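PDB 5UUS: possible sortase-like protein from Corynebacterium diphtheriae, which probably acts as a sortase, a membrane-anchored cysteine transpeptidase of the class E type with hydrolase activity. Local coordinates for residues A40-Y45 and V112-S117; I46-S51 and V106-V111; E59-A64 and G71-T76; W118-V123 and N221-L226; E155-R160 and I206-L211. One frame throughout, in Å; residues are numbered along the deposited sequence. Where two conformers were deposited one is given.

Overall arrangement
From the N terminus, strand 40-45 pairs with 112-117 in contact 1, a loop 66 residues long. Nested within it, contact 2 sets the turn 46-51 against 106-111, and contact 3, inside both, closes the short loop between 59-64 and 71-76. Contact 4 opens only afterwards: strand 117-123 receives the C-terminal segment 221-226, and its loop encloses contact 5, where 155-160 meets strand 204-216. No two loops cross. Contacts 1, 2 and 4 adjoin along strands 109-114 and 117-123, and contacts 4 and 5 meet through the pairing of strands 117-123 and 204-216. All five reach the same mixed sheet, the curled barrel of a sortase fold.

Contact 1 (A40-Y45 and V112-S117); sequences AFARMY and VETRTS
Arg-43 and Glu-113 face each other as the antiparallel hydrogen-bonded pair of two sheet strands, and their backbones satisfy each other both ways. Arg-43 N gives to Glu-113 O at 2.9 Å, and Glu-113 N returns an almost straight bond (176°) to Arg-43 O at 2.8 Å. The same carbonyl also takes a CA-H contact from Val-112. On one face of the sheet the two side chains run alongside each other. Glu-113 has CG anti to its backbone N (chi1 -180°) and is extended beyond it. Glu-113 OE1 accepts from Tyr-45 OH at 2.9 Å, lying in the plane of the tyrosine ring at its edge, and makes a long salt bridge with Arg-43 NH1 at 3.5 Å. OE2 is taken by Lys-217, so two cations share the one carboxylate and would favour its charged form. Toward the strand end water replaces direct pairing: one molecule links Ala-40 O to Arg-115 NE, another links Phe-41 O to Arg-115 N. Thr-114 OG1 accepts from Thr-116 N in an ST turn, shares a hydrogen bond with Ser-117 OG and takes another from Lys-31 NZ. On the opposite face Val-112 CG1 packs 4.3 Å from Ala-42 CB. Strand 54-59 flanks 40-45 on its far edge, where Phe-41 and Ala-42 form a classic beta bulge opposite Ile-57; strand 117-123 pairs with the other edge of 109-114.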
# COMPACT_ATOMS: atom_id res chain seq x y z
N ALA A 40 -13.07 4.44 9.34
CA ALA A 40 -11.61 4.40 9.37
C ALA A 40 -11.14 3.17 10.11
O ALA A 40 -11.60 2.92 11.22
CB ALA A 40 -11.04 5.64 10.02
N PHE A 41 -10.25 2.39 9.52
CA PHE A 41 -9.76 1.18 10.21
C PHE A 41 -8.24 1.13 10.20
O PHE A 41 -7.64 0.21 10.75
CB PHE A 41 -10.31 -0.09 9.54
CG PHE A 41 -9.79 -0.32 8.14
CD1 PHE A 41 -10.37 0.34 7.06
CD2 PHE A 41 -8.74 -1.18 7.92
CE1 PHE A 41 -9.89 0.16 5.77
CE2 PHE A 41 -8.25 -1.38 6.62
CZ PHE A 41 -8.83 -0.71 5.55
N ALA A 42 -7.61 2.11 9.54
CA ALA A 42 -6.15 2.11 9.47
C ALA A 42 -5.61 3.51 9.24
O ALA A 42 -6.36 4.44 8.95
CB ALA A 42 -5.66 1.17 8.37
N ARG A 43 -4.30 3.64 9.39
CA ARG A 43 -3.64 4.90 9.19
C ARG A 43 -2.37 4.67 8.39
O ARG A 43 -1.65 3.70 8.64
CB ARG A 43 -3.32 5.54 10.53
CG ARG A 43 -2.68 6.89 10.40
CD ARG A 43 -2.50 7.51 11.77
NE ARG A 43 -3.77 7.73 12.46
CZ ARG A 43 -3.95 7.53 13.76
NH1 ARG A 43 -2.95 7.08 14.51
NH2 ARG A 43 -5.13 7.76 14.31
N MET A 44 -2.09 5.54 7.42
CA MET A 44 -0.86 5.38 6.64
C MET A 44 0.07 6.58 6.76
O MET A 44 -0.38 7.72 6.86
CB MET A 44 -1.16 5.10 5.16
CG MET A 44 -1.91 6.20 4.40
SD MET A 44 -2.08 5.79 2.63
CE MET A 44 -0.41 6.04 2.03
N TYR A 45 1.37 6.29 6.76
CA TYR A 45 2.42 7.28 6.82
C TYR A 45 3.41 7.08 5.66
O TYR A 45 3.75 5.94 5.32
CB TYR A 45 3.20 7.20 8.13
CG TYR A 45 2.41 7.09 9.41
CD1 TYR A 45 1.77 5.91 9.75
CD2 TYR A 45 2.39 8.14 10.31
CE1 TYR A 45 1.07 5.80 10.96
CE2 TYR A 45 1.69 8.04 11.51
CZ TYR A 45 1.04 6.87 11.83
OH TYR A 45 0.36 6.76 13.02
N VAL A 112 1.83 1.35 7.40
CA VAL A 112 0.40 1.20 7.61
C VAL A 112 0.14 0.61 9.00
O VAL A 112 0.66 -0.44 9.37
CB VAL A 112 -0.25 0.32 6.53
CG1 VAL A 112 -1.77 0.32 6.66
CG2 VAL A 112 0.14 0.85 5.15
N GLU A 113 -0.66 1.33 9.76
CA GLU A 113 -1.02 0.93 11.09
C GLU A 113 -2.48 0.48 11.12
O GLU A 113 -3.36 1.18 10.59
CB GLU A 113 -0.81 2.12 12.02
CG GLU A 113 -1.12 1.90 13.43
CD GLU A 113 -1.18 3.22 14.20
OE1 GLU A 113 -1.06 4.32 13.58
OE2 GLU A 113 -1.35 3.15 15.42
N THR A 114 -2.75 -0.67 11.73
CA THR A 114 -4.12 -0.98 12.08
C THR A 114 -4.28 -0.96 13.61
O THR A 114 -3.33 -0.69 14.34
CB THR A 114 -4.57 -2.35 11.53
OG1 THR A 114 -3.98 -3.39 12.30
CG2 THR A 114 -4.17 -2.48 10.06
N ARG A 115 -5.47 -1.26 14.10
CA ARG A 115 -5.65 -1.34 15.56
C ARG A 115 -4.81 -2.46 16.24
O ARG A 115 -4.56 -2.39 17.44
CB ARG A 115 -7.12 -1.50 15.88
CG ARG A 115 -7.94 -0.25 15.50
CD ARG A 115 -9.41 -0.52 15.75
NE ARG A 115 -10.33 0.57 15.41
CZ ARG A 115 -10.47 1.71 16.09
NH1 ARG A 115 -9.71 1.99 17.15
NH2 ARG A 115 -11.37 2.61 15.69
N THR A 116 -4.33 -3.44 15.48
CA THR A 116 -3.57 -4.53 16.05
C THR A 116 -2.16 -4.68 15.50
O THR A 116 -1.42 -5.54 15.97
CB THR A 116 -4.29 -5.88 15.84
OG1 THR A 116 -4.48 -6.09 14.44
CG2 THR A 116 -5.65 -5.91 16.52
N SER A 117 -1.75 -3.88 14.51
CA SER A 117 -0.51 -4.22 13.82
C SER A 117 0.19 -3.03 13.15
O SER A 117 -0.41 -1.98 12.94
CB SER A 117 -0.79 -5.28 12.76
OG SER A 117 -1.51 -4.70 11.67
O HOH W 1 -12.19 1.15 13.02
O HOH W 2 -7.88 -1.73 12.37

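Contact 2 (I46-S51 and V106-V111); sequences IPQFGS and VCDAIV
A short 3-10 turn, Pro-47 and Gln-48, follows strand 40-45 in the sortase barrel and packs against the start of strand 109-114. The side chains of Ile-46 and Ile-110 run abreast, and their CD1 methyls meet at 3.7 Å. Ile-46 CG2 also lies near Ile-110 CD1 and Ala-109 O, and it rests on one face of the Phe-49 ring, offset toward the rim. The proline ring touches the strand with two carbons. Pro-47 CD sits 3.4 Å from Ala-109 O. Pro-47 CG reaches Val-111 CG2 at 4.4 Å. No direct hydrogen bond joins the segments; water does the work. One molecule accepts from Gln-48 N and donates to Ala-109 O. Nearby, the disulfide of Cys-107 with Cys-140 ties the approach to this strand to the loop between helices 130-137 and 143-151. Asp-108 OD2 is held by Asn-105 N, while a second water donates to both Asp-108 OD1, at 2.7 Å, and Gln-48 OE1, at 2.8 Å.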
# COMPACT_ATOMS: atom_id res chain seq x y z
N ILE A 46 3.89 8.18 5.10
CA ILE A 46 4.97 8.12 4.11
C ILE A 46 6.08 9.05 4.59
O ILE A 46 6.01 10.25 4.34
CB ILE A 46 4.48 8.54 2.72
CG1 ILE A 46 3.27 7.67 2.32
CG2 ILE A 46 5.63 8.45 1.71
CD1 ILE A 46 2.80 7.87 0.87
N PRO A 47 7.08 8.50 5.31
CA PRO A 47 8.12 9.29 5.99
C PRO A 47 8.89 10.19 5.02
O PRO A 47 9.29 11.29 5.37
CB PRO A 47 9.02 8.22 6.62
CG PRO A 47 8.11 7.02 6.78
CD PRO A 47 7.22 7.06 5.58
N GLN A 48 9.03 9.74 3.77
CA GLN A 48 9.71 10.55 2.77
C GLN A 48 8.91 11.82 2.49
O GLN A 48 9.46 12.80 2.03
CB GLN A 48 9.93 9.76 1.48
CG GLN A 48 10.99 10.38 0.56
CD GLN A 48 12.33 10.55 1.27
OE1 GLN A 48 12.88 9.58 1.81
NE2 GLN A 48 12.83 11.78 1.31
N PHE A 49 7.62 11.82 2.79
CA PHE A 49 6.81 13.03 2.61
C PHE A 49 6.72 13.84 3.90
O PHE A 49 5.93 14.76 4.01
CB PHE A 49 5.39 12.69 2.14
CG PHE A 49 5.31 12.14 0.74
CD1 PHE A 49 6.42 12.12 -0.10
CD2 PHE A 49 4.09 11.65 0.25
CE1 PHE A 49 6.33 11.62 -1.39
CE2 PHE A 49 3.99 11.15 -1.04
CZ PHE A 49 5.12 11.14 -1.86
N GLY A 50 7.54 13.51 4.90
CA GLY A 50 7.54 14.28 6.13
C GLY A 50 6.68 13.65 7.22
O GLY A 50 5.79 12.86 6.93
N SER A 51 6.93 14.02 8.47
CA SER A 51 6.24 13.42 9.61
C SER A 51 4.77 13.82 9.68
O SER A 51 3.93 13.08 10.20
CB SER A 51 6.94 13.80 10.91
OG SER A 51 8.28 13.37 10.92
N VAL A 106 11.90 3.98 -5.63
CA VAL A 106 12.01 2.59 -5.18
C VAL A 106 12.60 2.54 -3.77
O VAL A 106 13.49 3.32 -3.45
CB VAL A 106 12.88 1.73 -6.14
CG1 VAL A 106 14.24 2.35 -6.32
CG2 VAL A 106 13.03 0.29 -5.60
N CYS A 107 12.03 1.68 -2.94
CA CYS A 107 12.46 1.42 -1.56
C CYS A 107 11.96 2.45 -0.54
O CYS A 107 12.12 2.26 0.67
CB CYS A 107 13.99 1.28 -1.49
SG CYS A 107 14.61 -0.32 -2.09
N ASP A 108 11.36 3.54 -1.01
CA ASP A 108 10.65 4.45 -0.10
C ASP A 108 9.58 3.65 0.70
O ASP A 108 8.87 2.81 0.13
CB ASP A 108 9.96 5.59 -0.88
CG ASP A 108 10.93 6.68 -1.31
OD1 ASP A 108 12.10 6.68 -0.86
OD2 ASP A 108 10.49 7.57 -2.07
N ALA A 109 9.47 3.93 2.01
CA ALA A 109 8.55 3.21 2.90
C ALA A 109 7.15 3.79 2.88
O ALA A 109 6.96 5.01 2.85
CB ALA A 109 9.10 3.21 4.35
N ILE A 110 6.16 2.90 2.89
CA ILE A 110 4.80 3.27 3.19
C ILE A 110 4.45 2.48 4.47
O ILE A 110 4.46 1.26 4.45
CB ILE A 110 3.82 2.92 2.07
CG1 ILE A 110 4.39 3.30 0.67
CG2 ILE A 110 2.41 3.49 2.39
CD1 ILE A 110 4.62 4.72 0.51
N VAL A 111 4.18 3.18 5.57
CA VAL A 111 3.88 2.51 6.83
C VAL A 111 2.39 2.52 7.08
O VAL A 111 1.74 3.56 6.96
CB VAL A 111 4.63 3.16 8.00
CG1 VAL A 111 4.34 2.39 9.30
CG2 VAL A 111 6.14 3.19 7.72
O HOH W 3 8.83 7.06 2.70
O HOH W 4 13.24 6.81 1.55

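Contact 3 (E59-A64 and G71-T76); sequences EGTTDA and GHYNDT
Glu-59 and His-72 extend together on one face of the sheet, and the glutamate carboxylate joins His-72 and Asn-74. From CB the Glu-59 chain runs to CG, anti to the backbone N, where it passes 3.6 Å from Asn-74 ND2. It then bends at chi2 (72°), placing CD near the edge of the His-72 ring and in its plane. Glu-59 OE1 accepts from His-72 ND1 at 2.7 Å on its syn side; OE1 lies close to the ring plane, while the donor stands 20° out of the carboxylate plane. Glu-59 OE2 takes a weak bond from Asn-74 ND2 at 3.1 Å and a water that also donates to Asn-74 O. The His-carboxylate bond, with a hydrogen bond from NE2 to Gln-77 O, holds the imidazole at both nitrogens. The backbones form a parallel bridge, Glu-59 with His-72, between strand 54-59 and the short strand 71-72 of the sortase sheet; Gly-60 N donates to His-72 O at 2.9 Å. Gly-71 CA makes a CA-H contact with Gly-60 O, at 3.2 Å. Past the bridge, Thr-61 CG2 lies over one face of the Tyr-73 ring, 3.9 Å from its centroid, as a CH-pi contact. Tyr-73 OH is hydrogen-bonded to Thr-193 OG1. Two waters that donate to Asn-74 OD1 reach Thr-61, one at N, the other at OG1.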
# COMPACT_ATOMS: atom_id res chain seq x y z
N GLU A 59 -12.87 2.21 4.90
CA GLU A 59 -13.31 1.04 4.14
C GLU A 59 -14.32 1.41 3.07
O GLU A 59 -15.41 1.87 3.39
CB GLU A 59 -13.91 -0.02 5.08
CG GLU A 59 -14.50 -1.24 4.36
CD GLU A 59 -13.42 -2.16 3.77
OE1 GLU A 59 -12.21 -1.84 3.87
OE2 GLU A 59 -13.79 -3.21 3.19
N GLY A 60 -13.96 1.21 1.80
CA GLY A 60 -14.81 1.62 0.70
C GLY A 60 -14.17 2.70 -0.18
O GLY A 60 -13.34 3.49 0.27
N THR A 61 -14.58 2.74 -1.45
CA THR A 61 -14.00 3.72 -2.37
C THR A 61 -15.05 4.60 -3.03
O THR A 61 -14.83 5.10 -4.14
CB THR A 61 -13.16 3.04 -3.48
OG1 THR A 61 -13.90 1.98 -4.07
CG2 THR A 61 -11.90 2.46 -2.92
N THR A 62 -16.19 4.78 -2.38
CA THR A 62 -17.20 5.70 -2.89
C THR A 62 -16.68 7.13 -2.76
O THR A 62 -15.70 7.39 -2.06
CB THR A 62 -18.54 5.59 -2.14
OG1 THR A 62 -18.40 6.20 -0.85
CG2 THR A 62 -18.96 4.14 -2.00
N ASP A 63 -17.35 8.05 -3.44
CA ASP A 63 -16.98 9.46 -3.40
C ASP A 63 -16.97 9.96 -1.97
O ASP A 63 -16.06 10.68 -1.56
CB ASP A 63 -17.93 10.28 -4.27
CG ASP A 63 -18.01 9.76 -5.70
OD1 ASP A 63 -16.98 9.26 -6.22
OD2 ASP A 63 -19.10 9.85 -6.31
N ALA A 64 -17.97 9.54 -1.21
CA ALA A 64 -18.08 9.93 0.19
C ALA A 64 -16.91 9.40 1.03
O ALA A 64 -16.40 10.10 1.91
CB ALA A 64 -19.40 9.45 0.75
N GLY A 71 -9.40 5.48 0.57
CA GLY A 71 -10.35 4.42 0.89
C GLY A 71 -9.82 3.08 0.40
O GLY A 71 -9.17 3.01 -0.64
N HIS A 72 -10.12 2.01 1.14
CA HIS A 72 -9.76 0.64 0.77
C HIS A 72 -10.76 0.06 -0.24
O HIS A 72 -11.95 0.12 -0.01
CB HIS A 72 -9.69 -0.23 2.03
CG HIS A 72 -9.42 -1.69 1.78
ND1 HIS A 72 -10.29 -2.68 2.19
CD2 HIS A 72 -8.38 -2.32 1.18
CE1 HIS A 72 -9.79 -3.87 1.85
NE2 HIS A 72 -8.63 -3.67 1.24
N TYR A 73 -10.27 -0.48 -1.37
CA TYR A 73 -11.13 -1.26 -2.26
C TYR A 73 -11.64 -2.52 -1.51
O TYR A 73 -10.87 -3.40 -1.16
CB TYR A 73 -10.38 -1.68 -3.53
CG TYR A 73 -10.02 -0.55 -4.50
CD1 TYR A 73 -10.88 -0.18 -5.52
CD2 TYR A 73 -8.80 0.09 -4.41
CE1 TYR A 73 -10.54 0.83 -6.44
CE2 TYR A 73 -8.45 1.12 -5.31
CZ TYR A 73 -9.32 1.47 -6.32
OH TYR A 73 -8.96 2.47 -7.21
N ASN A 74 -12.95 -2.60 -1.33
CA ASN A 74 -13.59 -3.62 -0.50
C ASN A 74 -13.19 -5.08 -0.73
O ASN A 74 -13.06 -5.87 0.22
CB ASN A 74 -15.09 -3.53 -0.68
CG ASN A 74 -15.63 -2.22 -0.22
OD1 ASN A 74 -15.86 -1.31 -1.02
ND2 ASN A 74 -15.83 -2.09 1.09
N ASP A 75 -13.04 -5.48 -1.98
CA ASP A 75 -12.77 -6.90 -2.19
C ASP A 75 -11.27 -7.24 -2.23
O ASP A 75 -10.90 -8.32 -2.62
CB ASP A 75 -13.46 -7.37 -3.48
CG ASP A 75 -14.98 -7.23 -3.39
OD1 ASP A 75 -15.54 -7.54 -2.31
OD2 ASP A 75 -15.61 -6.81 -4.40
N THR A 76 -10.41 -6.31 -1.80
CA THR A 76 -8.98 -6.59 -1.82
C THR A 76 -8.46 -6.95 -0.42
O THR A 76 -9.21 -6.86 0.55
CB THR A 76 -8.19 -5.40 -2.38
OG1 THR A 76 -8.17 -4.33 -1.42
CG2 THR A 76 -8.84 -4.92 -3.69
O HOH W 5 -12.50 -5.35 2.77
O HOH W 6 -16.92 1.05 -2.25
O HOH W 7 -14.39 -0.41 -3.25

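Contact 4 (W118-V123 and N221-L226); sequences WSVYRV and NKPAAL
Trp-118 offers one face of its indole to Lys-222 and Pro-223, which lie over it together. The proline crosses the indole at about a right angle, and its CD comes down 3.4 Å from Trp-118 CD2, a close fit, while CG reaches back to Trp-118 CB. Lys-222 instead runs alongside the tryptophan: its CA stands over the five-membered ring, 4.1 Å from the centroid, as a CH-pi contact, and its CB sits 3.8 Å from Trp-118 CZ2. In Trp-118, CG lies anti to the carbonyl carbon (chi1 -72°), and chi2 of 98° turns the indole. Leu-226, also crossing at about a right angle, brings CD1 to 4.0 Å from Trp-118 CZ3. Further along the strand Val-120 and Pro-223 pass one another antiparallel, with Val-120 CG2 3.6 Å from Pro-223 CB. The other branch, Val-120 CG1, meets Ala-225 CB at 4.1 Å. That same methyl, Ala-225 CB, also lies 3.7 Å from Arg-122 NH2, whose charge is paired with Glu-228; NH1 bonds to Cys-107 O. No hydrogen bond joins the two segments, and the packing is largely apolar. The C-terminal tail after strand 204-216 thus packs against strand 117-123, which is flanked in the sheet by 109-114 on one edge and by 204-216 on the other; Val-111 of 109-114 also touches Trp-118 and Pro-223.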
# COMPACT_ATOMS: atom_id res chain seq x y z
N TRP A 118 1.46 -3.24 12.81
CA TRP A 118 2.23 -2.31 11.98
C TRP A 118 2.70 -3.09 10.76
O TRP A 118 3.13 -4.24 10.90
CB TRP A 118 3.45 -1.74 12.73
CG TRP A 118 3.12 -0.75 13.80
CD1 TRP A 118 3.02 -0.99 15.16
CD2 TRP A 118 2.88 0.66 13.61
NE1 TRP A 118 2.72 0.18 15.81
CE2 TRP A 118 2.62 1.21 14.90
CE3 TRP A 118 2.85 1.50 12.49
CZ2 TRP A 118 2.35 2.57 15.09
CZ3 TRP A 118 2.58 2.86 12.68
CH2 TRP A 118 2.33 3.38 13.97
N SER A 119 2.58 -2.48 9.57
CA SER A 119 3.10 -3.05 8.32
C SER A 119 4.01 -2.02 7.66
O SER A 119 3.73 -0.82 7.71
CB SER A 119 1.96 -3.42 7.35
OG SER A 119 1.03 -4.29 7.94
N VAL A 120 5.10 -2.49 7.07
CA VAL A 120 5.94 -1.62 6.27
C VAL A 120 5.95 -2.18 4.87
O VAL A 120 6.33 -3.34 4.67
CB VAL A 120 7.38 -1.54 6.79
CG1 VAL A 120 8.25 -0.69 5.85
CG2 VAL A 120 7.37 -0.98 8.22
N TYR A 121 5.51 -1.36 3.92
CA TYR A 121 5.66 -1.65 2.50
C TYR A 121 6.74 -0.77 1.89
O TYR A 121 6.98 0.34 2.35
CB TYR A 121 4.36 -1.44 1.76
CG TYR A 121 3.22 -2.35 2.16
CD1 TYR A 121 2.38 -2.01 3.22
CD2 TYR A 121 2.95 -3.52 1.44
CE1 TYR A 121 1.31 -2.84 3.58
CE2 TYR A 121 1.88 -4.34 1.79
CZ TYR A 121 1.07 -4.00 2.87
OH TYR A 121 -0.00 -4.79 3.21
N ARG A 122 7.40 -1.25 0.84
CA ARG A 122 8.41 -0.44 0.17
C ARG A 122 8.15 -0.40 -1.33
O ARG A 122 7.86 -1.41 -1.95
CB ARG A 122 9.79 -0.98 0.51
CG ARG A 122 10.08 -0.81 1.99
CD ARG A 122 11.53 -0.57 2.27
NE ARG A 122 11.77 -0.36 3.69
CZ ARG A 122 12.19 0.79 4.21
NH1 ARG A 122 12.43 1.85 3.43
NH2 ARG A 122 12.38 0.88 5.51
N VAL A 123 8.20 0.81 -1.88
CA VAL A 123 7.92 1.03 -3.29
C VAL A 123 8.82 0.13 -4.15
O VAL A 123 10.05 0.06 -3.95
CB VAL A 123 8.10 2.51 -3.67
CG1 VAL A 123 7.92 2.71 -5.17
CG2 VAL A 123 7.09 3.38 -2.88
N ASN A 221 6.80 -0.57 20.39
CA ASN A 221 7.59 -0.77 19.17
C ASN A 221 6.84 -0.44 17.88
O ASN A 221 6.08 -1.25 17.36
CB ASN A 221 8.11 -2.22 19.11
CG ASN A 221 9.23 -2.50 20.11
OD1 ASN A 221 10.00 -1.61 20.47
ND2 ASN A 221 9.34 -3.75 20.54
N LYS A 222 7.07 0.76 17.36
CA LYS A 222 6.57 1.13 16.04
C LYS A 222 7.76 0.97 15.10
O LYS A 222 8.89 0.96 15.56
CB LYS A 222 6.00 2.56 16.04
CG LYS A 222 6.90 3.59 16.71
CD LYS A 222 6.36 5.02 16.56
CE LYS A 222 5.10 5.25 17.40
NZ LYS A 222 5.40 5.31 18.87
N PRO A 223 7.53 0.81 13.78
CA PRO A 223 8.64 0.51 12.86
C PRO A 223 9.69 1.61 12.79
O PRO A 223 9.36 2.80 12.78
CB PRO A 223 7.95 0.40 11.49
CG PRO A 223 6.51 0.14 11.81
CD PRO A 223 6.24 0.89 13.07
N ALA A 224 10.94 1.19 12.70
CA ALA A 224 12.06 2.10 12.51
C ALA A 224 11.89 2.91 11.23
O ALA A 224 12.48 3.99 11.09
CB ALA A 224 13.35 1.33 12.47
N ALA A 225 11.10 2.39 10.30
CA ALA A 225 10.95 3.05 9.01
C ALA A 225 10.36 4.45 9.17
O ALA A 225 10.60 5.33 8.35
CB ALA A 225 10.09 2.20 8.07
N LEU A 226 9.61 4.66 10.25
CA LEU A 226 8.99 5.96 10.53
C LEU A 226 10.01 7.09 10.70
O LEU A 226 9.69 8.25 10.48
CB LEU A 226 8.09 5.85 11.78
CG LEU A 226 6.76 5.13 11.53
CD1 LEU A 226 5.99 4.87 12.82
CD2 LEU A 226 5.90 5.96 10.58

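Contact 5 (E155-R160 and I206-L211); sequences EHVNGR and IVHAML. With ACT (acetate ion), chain F.
Gly-159 and Arg-160 run antiparallel to His-208 and Val-207, with Arg-160 and Val-207 a non-hydrogen-bonded pair at 4.3 Å between CA atoms. A single backbone hydrogen bond joins the segments: His-208 N gives to Gly-159 O at 2.8 Å, the donor standing 39° above the carbonyl plane. Two CA-H...O contacts accompany it, Val-207 CA to Gly-159 O at 3.2 Å and Arg-160 CA to Ile-206 O at 3.1 Å. The Arg-160 and Val-207 side chains start out in the same direction, with Arg-160 CG 3.8 Å from Val-207 CG2; Arg-160 NH1 is hydrogen-bonded to Leu-104 O. The His-208 ring is held at both nitrogens, NE2 by Glu-176 OE2 and ND1 by Thr-191 OG1, which fixes its rotation. Its CD2 edge is turned toward the loop: Asn-158 O lies near the ring plane 3.4 Å from His-208 CD2, and Val-157 CG1 comes to 3.6 Å from the same carbon. Ile-206 CG2, two residues back on the strand, packs on one ring face. Asn-158 ND2 donates to an acetate, probably from the crystallisation liquor, and OD1 accepts from Asp-127 N. Here the loop after helix 143-151 enters strand 160-163, which pairs antiparallel with the long strand 204-216. The contact marks where strand 160-163 joins the curled mixed sheet of the sortase beta-barrel.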
# COMPACT_ATOMS: atom_id res chain seq x y z
N GLU A 155 7.98 -10.19 -11.83
CA GLU A 155 8.82 -9.58 -12.86
C GLU A 155 8.07 -8.49 -13.65
O GLU A 155 8.62 -7.43 -13.94
CB GLU A 155 9.35 -10.65 -13.82
CG GLU A 155 9.96 -10.05 -15.09
CD GLU A 155 10.66 -11.10 -15.96
OE1 GLU A 155 10.62 -12.31 -15.61
OE2 GLU A 155 11.27 -10.70 -16.98
N HIS A 156 6.80 -8.73 -13.95
CA HIS A 156 6.00 -7.78 -14.74
C HIS A 156 5.46 -6.58 -13.93
O HIS A 156 4.82 -5.70 -14.49
CB HIS A 156 4.83 -8.53 -15.37
CG HIS A 156 3.81 -8.98 -14.37
ND1 HIS A 156 4.00 -10.08 -13.55
CD2 HIS A 156 2.61 -8.46 -14.01
CE1 HIS A 156 2.95 -10.22 -12.76
NE2 HIS A 156 2.11 -9.23 -13.00
N VAL A 157 5.70 -6.55 -12.63
CA VAL A 157 5.02 -5.55 -11.79
C VAL A 157 5.87 -4.30 -11.63
O VAL A 157 6.88 -4.32 -10.94
CB VAL A 157 4.68 -6.12 -10.39
CG1 VAL A 157 3.94 -5.05 -9.56
CG2 VAL A 157 3.83 -7.40 -10.52
N ASN A 158 5.45 -3.23 -12.29
CA ASN A 158 6.12 -1.93 -12.23
C ASN A 158 5.71 -1.18 -10.96
O ASN A 158 4.53 -1.14 -10.63
CB ASN A 158 5.74 -1.11 -13.49
CG ASN A 158 6.70 0.04 -13.77
OD1 ASN A 158 7.50 0.43 -12.93
ND2 ASN A 158 6.60 0.60 -14.99
N GLY A 159 6.66 -0.60 -10.24
CA GLY A 159 6.33 0.14 -9.02
C GLY A 159 5.45 1.37 -9.25
O GLY A 159 4.76 1.79 -8.33
N ARG A 160 5.47 1.95 -10.45
CA ARG A 160 4.57 3.07 -10.77
C ARG A 160 4.31 3.14 -12.27
O ARG A 160 5.23 2.98 -13.08
CB ARG A 160 5.13 4.41 -10.27
CG ARG A 160 4.19 5.64 -10.50
CD ARG A 160 4.73 6.92 -9.84
NE ARG A 160 6.13 7.12 -10.21
CZ ARG A 160 7.12 7.32 -9.35
NH1 ARG A 160 6.84 7.40 -8.05
NH2 ARG A 160 8.38 7.45 -9.77
N ILE A 206 -0.94 4.49 -10.88
CA ILE A 206 -0.83 3.29 -10.04
C ILE A 206 0.56 3.23 -9.39
O ILE A 206 1.57 3.43 -10.07
CB ILE A 206 -1.03 1.98 -10.85
CG1 ILE A 206 -2.28 2.06 -11.73
CG2 ILE A 206 -1.09 0.75 -9.91
CD1 ILE A 206 -3.57 2.28 -10.93
N VAL A 207 0.60 2.95 -8.08
CA VAL A 207 1.88 2.68 -7.40
C VAL A 207 1.80 1.33 -6.67
O VAL A 207 0.78 1.03 -6.03
CB VAL A 207 2.24 3.79 -6.40
CG1 VAL A 207 3.42 3.35 -5.51
CG2 VAL A 207 2.55 5.07 -7.14
N HIS A 208 2.84 0.51 -6.80
CA HIS A 208 2.90 -0.77 -6.09
C HIS A 208 4.08 -0.78 -5.14
O HIS A 208 5.20 -0.37 -5.50
CB HIS A 208 3.03 -1.97 -7.06
CG HIS A 208 1.81 -2.23 -7.90
ND1 HIS A 208 0.56 -2.44 -7.35
CD2 HIS A 208 1.65 -2.34 -9.24
CE1 HIS A 208 -0.31 -2.66 -8.32
NE2 HIS A 208 0.33 -2.60 -9.48
N ALA A 209 3.84 -1.24 -3.93
CA ALA A 209 4.88 -1.41 -2.94
C ALA A 209 4.74 -2.85 -2.37
O ALA A 209 3.64 -3.39 -2.29
CB ALA A 209 4.74 -0.35 -1.82
N MET A 210 5.86 -3.43 -1.97
CA MET A 210 5.88 -4.80 -1.49
C MET A 210 6.19 -4.84 0.01
O MET A 210 7.04 -4.09 0.51
CB MET A 210 6.92 -5.63 -2.28
CG MET A 210 7.06 -7.07 -1.78
SD MET A 210 8.10 -8.11 -2.82
CE MET A 210 7.08 -8.20 -4.32
N LEU A 211 5.51 -5.75 0.70
CA LEU A 211 5.57 -5.88 2.16
C LEU A 211 6.89 -6.46 2.63
O LEU A 211 7.31 -7.53 2.16
CB LEU A 211 4.41 -6.77 2.65
CG LEU A 211 4.26 -7.04 4.15
CD1 LEU A 211 3.73 -5.79 4.85
CD2 LEU A 211 3.26 -8.19 4.34
C ACT F . 4.64 -0.83 -18.24
O ACT F . 3.94 0.17 -18.55
OXT ACT F . 5.02 -0.84 -17.05
CH3 ACT F . 4.99 -1.92 -19.23